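Local coordinates for nudix hydrolase domain-containing protein (Thermotoga maritima, PDB 3E57), which is probably a Nudix hydrolase, whose substrate and cellular role are not known, at residues M76-R86 against L174-L185. Residues are numbered along the deposited sequence; the frame is centred on the assembly and turned at random.
Sequences MDGDRVLITKR and LFEWELIKLEEL
Phe175 and Arg86 meet at one end of the antiparallel pairing of two strands of the Nudix fold, 80-85 and 176-181; strand 176-181 joins the mixed sheet along strand 80-85, which pairs on its other side with strand 66-77, the two joined by a type II' turn from Asp77 to Arg80, a beta hairpin. The Phe175 ring and the Arg86 side chain run side by side, with Arg86 CG 3.5 Å from Phe175 CE1. Glu176 opens the ladder by exchanging two backbone hydrogen bonds with Lys85, and its carboxylate folds back, OE2 accepting the N-H of Trp177 and lying above one face of the indole, toward its rim. On the sheet face of Leu82 and Thr84, Trp177 CB meets Leu82 CD1 at 3.7 Å, and the indole, lifted off the strand, packs edge-to-face with Phe166 of strand 165-169. Glu178 pairs with Ile83 through two further bonds, Ile83 N reaching Glu178 O almost straight (177° at the hydrogen). Leu179 sends CD2 against Leu82 CB and Asp77 CB, and the extended Arg80 side chain reaches across it, NH1 donating to Leu179 O at 2.8 Å from above the carbonyl plane. Ile180 and Val81 exchange two backbone hydrogen bonds; on the other face Ile180 holds CG1 between its backbone N and carbonyl carbon (chi1 69°), bringing it tightly against Val81 CG1 at 3.4 Å, while its CD1 reaches Ile83 CG1. Lys181 lies alongside Arg80, pointing the same way, its CG covering one face of the guanidinium, with Lys181 NZ 4.7 Å from Arg80 NH2, where the like charges may disfavour closer approach. Leu182 CD1 touches Met76 CE at 3.9 Å. Leu185 extends the Val81 and Ile83 cluster toward helix 194-206, its CD1 4.3 Å from both Val81 CG1 and Ile83 CD1.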
loop_
_atom_site.group_PDB
_atom_site.type_symbol
_atom_site.label_atom_id
_atom_site.label_comp_id
_atom_site.label_asym_id
_atom_site.label_seq_id
_atom_site.Cartn_x
_atom_site.Cartn_y
_atom_site.Cartn_z
ATOM N N MET B 76 -10.295 -2.966 18.822
ATOM C CA MET B 76 -11.413 -3.897 18.696
ATOM C C MET B 76 -11.943 -4.326 20.059
ATOM O O MET B 76 -11.161 -4.718 20.927
ATOM C CB MET B 76 -10.999 -5.143 17.923
ATOM C CG MET B 76 -10.981 -4.945 16.417
ATOM S SD MET B 76 -10.812 -6.508 15.551
ATOM C CE MET B 76 -12.512 -7.093 15.499
ATOM N N ASP B 77 -13.262 -4.240 20.223
ATOM C CA ASP B 77 -13.977 -4.704 21.419
ATOM C C ASP B 77 -14.795 -5.900 20.959
ATOM O O ASP B 77 -15.773 -5.747 20.228
ATOM C CB ASP B 77 -14.884 -3.590 21.966
ATOM C CG ASP B 77 -15.519 -3.930 23.325
ATOM O OD1 ASP B 77 -15.694 -5.119 23.649
ATOM O OD2 ASP B 77 -15.870 -2.988 24.064
ATOM N N GLY B 78 -14.359 -7.094 21.351
ATOM C CA GLY B 78 -14.967 -8.323 20.871
ATOM C C GLY B 78 -14.750 -8.433 19.377
ATOM O O GLY B 78 -13.616 -8.338 18.893
ATOM N N ASP B 79 -15.840 -8.611 18.636
ATOM C CA ASP B 79 -15.744 -8.749 17.186
ATOM C C ASP B 79 -16.132 -7.453 16.487
ATOM O O ASP B 79 -16.471 -7.460 15.308
ATOM C CB ASP B 79 -16.591 -9.931 16.698
ATOM C CG ASP B 79 -15.804 -11.251 16.682
ATOM O OD1 ASP B 79 -14.557 -11.220 16.514
ATOM O OD2 ASP B 79 -16.435 -12.323 16.828
ATOM N N ARG B 80 -16.043 -6.343 17.220
ATOM C CA ARG B 80 -16.364 -5.021 16.689
ATOM C C ARG B 80 -15.131 -4.145 16.700
ATOM O O ARG B 80 -14.251 -4.317 17.542
ATOM C CB ARG B 80 -17.478 -4.371 17.507
ATOM C CG ARG B 80 -18.807 -5.063 17.352
ATOM C CD ARG B 80 -19.894 -4.376 18.158
ATOM N NE ARG B 80 -21.212 -4.940 17.852
ATOM C CZ ARG B 80 -22.173 -4.341 17.138
ATOM N NH1 ARG B 80 -22.013 -3.121 16.633
ATOM N NH2 ARG B 80 -23.324 -4.972 16.937
ATOM N N VAL B 81 -15.077 -3.207 15.756
ATOM C CA VAL B 81 -13.950 -2.295 15.624
ATOM C C VAL B 81 -14.432 -0.868 15.853
ATOM O O VAL B 81 -15.546 -0.514 15.456
ATOM C CB VAL B 81 -13.270 -2.413 14.228
ATOM C CG1 VAL B 81 -14.241 -2.084 13.108
ATOM C CG2 VAL B 81 -12.040 -1.517 14.165
ATOM N N LEU B 82 -13.586 -0.059 16.484
ATOM C CA LEU B 82 -13.922 1.320 16.802
ATOM C C LEU B 82 -13.708 2.247 15.594
ATOM O O LEU B 82 -12.616 2.319 15.051
ATOM C CB LEU B 82 -13.082 1.808 17.978
ATOM C CG LEU B 82 -13.296 3.251 18.440
ATOM C CD1 LEU B 82 -14.670 3.427 19.058
ATOM C CD2 LEU B 82 -12.195 3.670 19.406
ATOM N N ILE B 83 -14.772 2.938 15.211
ATOM C CA ILE B 83 -14.745 3.972 14.184
ATOM C C ILE B 83 -15.052 5.285 14.885
ATOM O O ILE B 83 -15.947 5.332 15.725
ATOM C CB ILE B 83 -15.834 3.708 13.130
ATOM C CG1 ILE B 83 -15.535 2.415 12.365
ATOM C CG2 ILE B 83 -15.948 4.872 12.165
ATOM C CD1 ILE B 83 -14.407 2.518 11.394
ATOM N N THR B 84 -14.312 6.337 14.565
ATOM C CA THR B 84 -14.570 7.638 15.157
ATOM C C THR B 84 -14.790 8.665 14.058
ATOM O O THR B 84 -14.425 8.445 12.903
ATOM C CB THR B 84 -13.410 8.105 16.057
ATOM O OG1 THR B 84 -12.207 8.128 15.287
ATOM C CG2 THR B 84 -13.232 7.170 17.261
ATOM N N LYS B 85 -15.376 9.789 14.448
ATOM C CA LYS B 85 -15.714 10.854 13.529
ATOM C C LYS B 85 -15.803 12.141 14.314
ATOM O O LYS B 85 -16.522 12.198 15.314
ATOM C CB LYS B 85 -17.072 10.549 12.897
ATOM C CG LYS B 85 -17.516 11.541 11.868
ATOM C CD LYS B 85 -18.786 11.063 11.193
ATOM C CE LYS B 85 -20.002 11.248 12.079
ATOM N NZ LYS B 85 -20.966 12.223 11.523
ATOM N N ARG B 86 -15.058 13.157 13.894
ATOM C CA ARG B 86 -15.122 14.475 14.544
ATOM C C ARG B 86 -16.484 15.123 14.320
ATOM O O ARG B 86 -17.156 15.515 15.275
ATOM C CB ARG B 86 -14.017 15.387 14.014
ATOM C CG ARG B 86 -12.648 15.171 14.672
ATOM C CD ARG B 86 -11.507 15.034 13.662
ATOM N NE ARG B 86 -11.814 15.670 12.380
ATOM C CZ ARG B 86 -11.005 15.674 11.321
ATOM N NH1 ARG B 86 -9.796 15.117 11.375
ATOM N NH2 ARG B 86 -11.410 16.269 10.202
ATOM N N LEU B 174 -15.400 16.360 21.061
ATOM C CA LEU B 174 -14.456 16.375 19.934
ATOM C C LEU B 174 -14.664 15.219 18.946
ATOM O O LEU B 174 -14.271 15.333 17.780
ATOM C CB LEU B 174 -13.005 16.359 20.432
ATOM C CG LEU B 174 -12.347 17.679 20.855
ATOM C CD1 LEU B 174 -10.883 17.421 21.206
ATOM C CD2 LEU B 174 -12.444 18.742 19.771
ATOM N N PHE B 175 -15.250 14.111 19.412
ATOM C CA PHE B 175 -15.447 12.918 18.582
ATOM C C PHE B 175 -16.755 12.216 18.888
ATOM O O PHE B 175 -17.223 12.226 20.036
ATOM C CB PHE B 175 -14.336 11.909 18.826
ATOM C CG PHE B 175 -12.971 12.440 18.563
ATOM C CD1 PHE B 175 -12.479 12.508 17.265
ATOM C CD2 PHE B 175 -12.175 12.877 19.605
ATOM C CE1 PHE B 175 -11.209 13.005 17.018
ATOM C CE2 PHE B 175 -10.906 13.373 19.373
ATOM C CZ PHE B 175 -10.419 13.441 18.079
ATOM N N GLU B 176 -17.337 11.603 17.863
ATOM C CA GLU B 176 -18.313 10.557 18.083
ATOM C C GLU B 176 -17.638 9.254 17.723
ATOM O O GLU B 176 -16.603 9.251 17.067
ATOM C CB GLU B 176 -19.584 10.753 17.261
ATOM C CG GLU B 176 -20.765 9.856 17.717
ATOM C CD GLU B 176 -20.933 9.773 19.250
ATOM O OE1 GLU B 176 -21.064 10.840 19.907
ATOM O OE2 GLU B 176 -20.939 8.638 19.792
ATOM N N TRP B 177 -18.210 8.158 18.202
ATOM C CA TRP B 177 -17.657 6.840 17.994
ATOM C C TRP B 177 -18.779 5.871 17.687
ATOM O O TRP B 177 -19.945 6.125 17.986
ATOM C CB TRP B 177 -16.894 6.384 19.240
ATOM C CG TRP B 177 -17.749 6.354 20.467
ATOM C CD1 TRP B 177 -17.911 7.359 21.380
ATOM C CD2 TRP B 177 -18.580 5.275 20.905
ATOM N NE1 TRP B 177 -18.782 6.964 22.366
ATOM C CE2 TRP B 177 -19.214 5.693 22.094
ATOM C CE3 TRP B 177 -18.856 3.998 20.405
ATOM C CZ2 TRP B 177 -20.104 4.875 22.795
ATOM C CZ3 TRP B 177 -19.743 3.182 21.103
ATOM C CH2 TRP B 177 -20.356 3.626 22.283
ATOM N N GLU B 178 -18.394 4.756 17.085
ATOM C CA GLU B 178 -19.283 3.661 16.764
ATOM C C GLU B 178 -18.434 2.420 16.875
ATOM O O GLU B 178 -17.271 2.448 16.492
ATOM C CB GLU B 178 -19.766 3.764 15.317
ATOM C CG GLU B 178 -21.112 4.407 15.102
ATOM C CD GLU B 178 -21.506 4.378 13.635
ATOM O OE1 GLU B 178 -21.081 5.281 12.889
ATOM O OE2 GLU B 178 -22.225 3.438 13.229
ATOM N N LEU B 179 -19.007 1.337 17.381
ATOM C CA LEU B 179 -18.365 0.030 17.290
ATOM C C LEU B 179 -19.099 -0.694 16.172
ATOM O O LEU B 179 -20.305 -0.880 16.254
ATOM C CB LEU B 179 -18.467 -0.748 18.607
ATOM C CG LEU B 179 -17.516 -0.302 19.720
ATOM C CD1 LEU B 179 -17.972 -0.841 21.067
ATOM C CD2 LEU B 179 -16.097 -0.745 19.440
ATOM N N ILE B 180 -18.394 -1.048 15.103
ATOM C CA ILE B 180 -19.045 -1.727 13.994
ATOM C C ILE B 180 -18.563 -3.157 13.890
ATOM O O ILE B 180 -17.420 -3.462 14.210
ATOM C CB ILE B 180 -18.833 -0.988 12.646
ATOM C CG1 ILE B 180 -17.379 -1.076 12.182
ATOM C CG2 ILE B 180 -19.282 0.481 12.764
ATOM C CD1 ILE B 180 -17.164 -0.498 10.799
ATOM N N LYS B 181 -19.447 -4.032 13.439
ATOM C CA LYS B 181 -19.084 -5.413 13.173
ATOM C C LYS B 181 -18.070 -5.446 12.033
ATOM O O LYS B 181 -18.104 -4.603 11.129
ATOM C CB LYS B 181 -20.333 -6.229 12.831
ATOM C CG LYS B 181 -21.233 -6.437 14.044
ATOM C CD LYS B 181 -22.465 -7.273 13.750
ATOM C CE LYS B 181 -23.573 -6.447 13.098
ATOM N NZ LYS B 181 -24.880 -7.190 13.131
ATOM N N LEU B 182 -17.158 -6.409 12.087
ATOM C CA LEU B 182 -16.111 -6.528 11.083
ATOM C C LEU B 182 -16.703 -6.708 9.685
ATOM O O LEU B 182 -16.143 -6.204 8.718
ATOM C CB LEU B 182 -15.169 -7.693 11.418
ATOM C CG LEU B 182 -13.676 -7.528 11.150
ATOM C CD1 LEU B 182 -13.110 -6.254 11.757
ATOM C CD2 LEU B 182 -12.939 -8.740 11.716
ATOM N N GLU B 183 -17.843 -7.392 9.576
ATOM C CA GLU B 183 -18.495 -7.570 8.262
ATOM C C GLU B 183 -19.151 -6.285 7.724
ATOM O O GLU B 183 -19.679 -6.276 6.596
ATOM C CB GLU B 183 -19.500 -8.733 8.274
ATOM C CG GLU B 183 -20.823 -8.472 8.988
ATOM C CD GLU B 183 -20.885 -9.063 10.384
ATOM O OE1 GLU B 183 -19.816 -9.295 10.999
ATOM O OE2 GLU B 183 -22.019 -9.284 10.866
ATOM N N GLU B 184 -19.122 -5.217 8.528
ATOM C CA GLU B 184 -19.509 -3.880 8.082
ATOM C C GLU B 184 -18.304 -2.995 7.766
ATOM O O GLU B 184 -18.469 -1.889 7.250
ATOM C CB GLU B 184 -20.355 -3.179 9.149
ATOM C CG GLU B 184 -21.693 -3.846 9.454
ATOM C CD GLU B 184 -22.627 -2.952 10.282
ATOM O OE1 GLU B 184 -23.701 -3.441 10.701
ATOM O OE2 GLU B 184 -22.295 -1.762 10.527
ATOM N N LEU B 185 -17.095 -3.458 8.076
ATOM C CA LEU B 185 -15.925 -2.615 7.909
ATOM C C LEU B 185 -15.616 -2.347 6.425
ATOM O O LEU B 185 -15.150 -1.271 6.079
ATOM C CB LEU B 185 -14.711 -3.213 8.620
ATOM C CG LEU B 185 -13.417 -2.404 8.508
ATOM C CD1 LEU B 185 -13.601 -0.951 8.958
ATOM C CD2 LEU B 185 -12.317 -3.107 9.281
#